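Local coordinates for xylose isomerase domain protein TIM barrel (Planctomyces limnophilus, PDB 3TVA), which probably acts as a metal-dependent isomerase, binding a magnesium ion in a TIM barrel of the xylose isomerase type, at residues 184-189 against 213-218. Residues are numbered along the deposited sequence; the frame is centred on the assembly and turned at random.
Sequences DPANMI and KDALWA. With MG (magnesium ion), chain C.
Helix 185-189 lies against strand 214-216 at the C-terminal ends of the TIM-barrel strands, their axes 15° from parallel and 6.9 Å apart at closest approach. Lys213, next to Asp214 on strand 207-216, runs along the start of the helix. Its CB and CG pass the methyl of Ala186, and of the Lys213 side-chain carbons CD comes closest to that methyl, 3.5 Å from Ala186 CB. Bends at chi2 and chi3 then carry CE past Asp184 OD2 and bring Lys213 NZ to 2.9 Å from Asp184 OD2, a salt-bridge hydrogen bond made from above the carboxylate plane. Lys213 NZ also lies 2.7 Å from Asn187 OD1; the ND2 of the same amide donates to Thr159 O. Asp184, with CG anti to its backbone N (chi1 -176°), divides its carboxylate: OD2, besides meeting Lys213, binds magnesium at 2.4 Å in a site completed by Glu158, His211 and Glu259, while OD1 caps the helix, accepting from Asn187 N and, weakly, from Ala186 N. Farther along, Ala215 CB packs between Ala186 and Ile189. Ile189 CG2 sits over the Trp217 indole in a CH-pi contact, 3.9 Å from the five-membered ring centroid, and CG1 meets CZ2 over the same face. An alanine at Trp217 would remove the indole face that Ile189 CG2 and CG1 lie on, and would probably weaken the packing of helix 185-189 against 213-218. A water there bridges Ile189 O and Ala218 N. The Lys213 ammonium, close to two metal-site carboxylates, Asp184 and Glu259, is likely to stay protonated and to offset part of the negative charge gathered round the magnesium.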
ATOM      1  N   ASP A 184       2.349   5.969  -0.889  1.00 13.57           N
ATOM      2  CA  ASP A 184       1.083   6.387  -1.505  1.00 16.50           C
ATOM      3  C   ASP A 184       0.860   7.892  -1.343  1.00 17.14           C
ATOM      4  O   ASP A 184       0.427   8.346  -0.294  1.00 20.97           O
ATOM      5  CB  ASP A 184      -0.123   5.615  -0.963  1.00 17.12           C
ATOM      6  CG  ASP A 184      -1.428   5.994  -1.680  1.00 22.15           C
ATOM      7  OD1 ASP A 184      -1.571   7.127  -2.182  1.00 19.82           O
ATOM      8  OD2 ASP A 184      -2.329   5.155  -1.777  1.00 19.60           O
ATOM      9  N   PRO A 185       1.209   8.678  -2.361  1.00 19.95           N
ATOM     10  CA  PRO A 185       1.098  10.138  -2.210  1.00 19.32           C
ATOM     11  C   PRO A 185      -0.338  10.641  -1.981  1.00 22.30           C
ATOM     12  O   PRO A 185      -0.522  11.656  -1.306  1.00 21.26           O
ATOM     13  CB  PRO A 185       1.649  10.658  -3.533  1.00 17.80           C
ATOM     14  CG  PRO A 185       1.318   9.565  -4.525  1.00 21.14           C
ATOM     15  CD  PRO A 185       1.358   8.259  -3.765  1.00 19.27           C
ATOM     16  N   ALA A 186      -1.341   9.955  -2.533  1.00 18.08           N
ATOM     17  CA  ALA A 186      -2.708  10.421  -2.388  1.00 17.91           C
ATOM     18  C   ALA A 186      -3.159  10.348  -0.938  1.00 21.83           C
ATOM     19  O   ALA A 186      -3.943  11.195  -0.494  1.00 21.58           O
ATOM     20  CB  ALA A 186      -3.658   9.634  -3.291  1.00 18.32           C
ATOM     21  N   ASN A 187      -2.640   9.371  -0.189  1.00 18.11           N
ATOM     22  CA  ASN A 187      -3.013   9.226   1.221  1.00 18.76           C
ATOM     23  C   ASN A 187      -2.696  10.467   2.047  1.00 20.86           C
ATOM     24  O   ASN A 187      -3.477  10.862   2.902  1.00 24.42           O
ATOM     25  CB  ASN A 187      -2.374   7.982   1.867  1.00 14.62           C
ATOM     26  CG  ASN A 187      -2.973   6.672   1.337  1.00 20.73           C
ATOM     27  OD1 ASN A 187      -3.957   6.683   0.596  1.00 21.41           O
ATOM     28  ND2 ASN A 187      -2.392   5.543   1.739  1.00 16.25           N
HETATM   29  N   MSE A 188      -1.558  11.094   1.785  0.70 22.06           N
HETATM   30  CA  MSE A 188      -1.199  12.271   2.565  0.70 23.22           C
HETATM   31  C   MSE A 188      -2.064  13.476   2.245  0.70 21.87           C
HETATM   32  O   MSE A 188      -2.244  14.359   3.083  0.70 24.02           O
HETATM   33  CB  MSE A 188       0.260  12.608   2.379  0.70 21.70           C
HETATM   34  CG  MSE A 188       1.162  11.557   2.972  0.70 27.47           C
HETATM   35 SE   MSE A 188       2.927  12.316   2.971  0.70 46.18          SE
HETATM   36  CE  MSE A 188       2.714  13.623   4.421  0.70 30.10           C
ATOM     37  N   ILE A 189      -2.602  13.510   1.032  1.00 20.45           N
ATOM     38  CA  ILE A 189      -3.576  14.525   0.682  1.00 19.32           C
ATOM     39  C   ILE A 189      -4.927  14.220   1.315  1.00 24.78           C
ATOM     40  O   ILE A 189      -5.620  15.120   1.791  1.00 25.50           O
ATOM     41  CB  ILE A 189      -3.692  14.668  -0.841  1.00 19.54           C
ATOM     42  CG1 ILE A 189      -2.357  15.171  -1.397  1.00 17.91           C
ATOM     43  CG2 ILE A 189      -4.821  15.607  -1.201  1.00 19.50           C
ATOM     44  CD1 ILE A 189      -2.343  15.384  -2.894  1.00 21.27           C
ATOM     45  N   LYS A 213      -1.924   6.833  -7.156  1.00 23.46           N
ATOM     46  CA  LYS A 213      -3.297   7.183  -6.827  1.00 25.01           C
ATOM     47  C   LYS A 213      -3.317   8.704  -6.701  1.00 23.59           C
ATOM     48  O   LYS A 213      -2.283   9.315  -6.422  1.00 20.35           O
ATOM     49  CB  LYS A 213      -3.720   6.518  -5.512  1.00 19.46           C
ATOM     50  CG  LYS A 213      -5.221   6.596  -5.270  1.00 27.32           C
ATOM     51  CD  LYS A 213      -5.570   6.722  -3.800  1.00 31.50           C
ATOM     52  CE  LYS A 213      -5.335   5.465  -3.058  1.00 29.41           C
ATOM     53  NZ  LYS A 213      -5.124   5.708  -1.587  1.00 24.58           N
ATOM     54  N   ASP A 214      -4.474   9.327  -6.911  1.00 21.34           N
ATOM     55  CA  ASP A 214      -4.543  10.791  -6.892  1.00 23.55           C
ATOM     56  C   ASP A 214      -5.689  11.269  -5.996  1.00 22.82           C
ATOM     57  O   ASP A 214      -6.653  10.534  -5.762  1.00 22.31           O
ATOM     58  CB  ASP A 214      -4.722  11.328  -8.320  1.00 22.74           C
ATOM     59  CG  ASP A 214      -4.114  12.726  -8.522  1.00 25.89           C
ATOM     60  OD1 ASP A 214      -3.802  13.425  -7.528  1.00 26.41           O
ATOM     61  OD2 ASP A 214      -3.959  13.129  -9.694  1.00 24.20           O
ATOM     62  N   ALA A 215      -5.586  12.498  -5.498  1.00 21.99           N
ATOM     63  CA  ALA A 215      -6.625  13.044  -4.630  1.00 25.28           C
ATOM     64  C   ALA A 215      -6.623  14.564  -4.636  1.00 26.72           C
ATOM     65  O   ALA A 215      -5.624  15.190  -4.992  1.00 28.86           O
ATOM     66  CB  ALA A 215      -6.452  12.524  -3.201  1.00 20.41           C
ATOM     67  N   LEU A 216      -7.745  15.147  -4.223  1.00 24.40           N
ATOM     68  CA  LEU A 216      -7.869  16.593  -4.053  1.00 25.07           C
ATOM     69  C   LEU A 216      -7.798  16.919  -2.566  1.00 26.51           C
ATOM     70  O   LEU A 216      -8.372  16.195  -1.746  1.00 24.65           O
ATOM     71  CB  LEU A 216      -9.212  17.081  -4.613  1.00 28.51           C
ATOM     72  CG  LEU A 216      -9.443  16.898  -6.117  1.00 33.24           C
ATOM     73  CD1 LEU A 216     -10.908  17.222  -6.497  1.00 34.97           C
ATOM     74  CD2 LEU A 216      -8.461  17.775  -6.931  1.00 29.85           C
ATOM     75  N   TRP A 217      -7.092  17.987  -2.210  1.00 27.56           N
ATOM     76  CA  TRP A 217      -7.073  18.445  -0.819  1.00 28.04           C
ATOM     77  C   TRP A 217      -8.474  18.792  -0.329  1.00 30.91           C
ATOM     78  O   TRP A 217      -9.308  19.268  -1.098  1.00 32.11           O
ATOM     79  CB  TRP A 217      -6.208  19.701  -0.673  1.00 26.98           C
ATOM     80  CG  TRP A 217      -4.758  19.463  -0.903  1.00 27.50           C
ATOM     81  CD1 TRP A 217      -4.062  19.690  -2.058  1.00 30.68           C
ATOM     82  CD2 TRP A 217      -3.812  18.954   0.042  1.00 24.66           C
ATOM     83  NE1 TRP A 217      -2.742  19.340  -1.889  1.00 29.31           N
ATOM     84  CE2 TRP A 217      -2.563  18.885  -0.612  1.00 26.31           C
ATOM     85  CE3 TRP A 217      -3.902  18.537   1.371  1.00 27.65           C
ATOM     86  CZ2 TRP A 217      -1.409  18.430   0.024  1.00 27.95           C
ATOM     87  CZ3 TRP A 217      -2.760  18.077   2.001  1.00 28.42           C
ATOM     88  CH2 TRP A 217      -1.528  18.026   1.324  1.00 27.66           C
ATOM     89  N   ALA A 218      -8.725  18.583   0.959  1.00 31.76           N
ATOM     90  CA  ALA A 218      -9.900  19.175   1.593  1.00 31.67           C
ATOM     91  C   ALA A 218      -9.710  20.694   1.645  1.00 35.44           C
ATOM     92  O   ALA A 218      -8.586  21.182   1.490  1.00 38.09           O
ATOM     93  CB  ALA A 218     -10.072  18.608   3.003  1.00 29.99           C
TER
HETATM   94 MG    MG C 291      -2.458   2.849  -1.176  1.00  7.92          MG
HETATM   95  O   HOH W   1      -7.000  17.019   2.753  1.00 22.73           O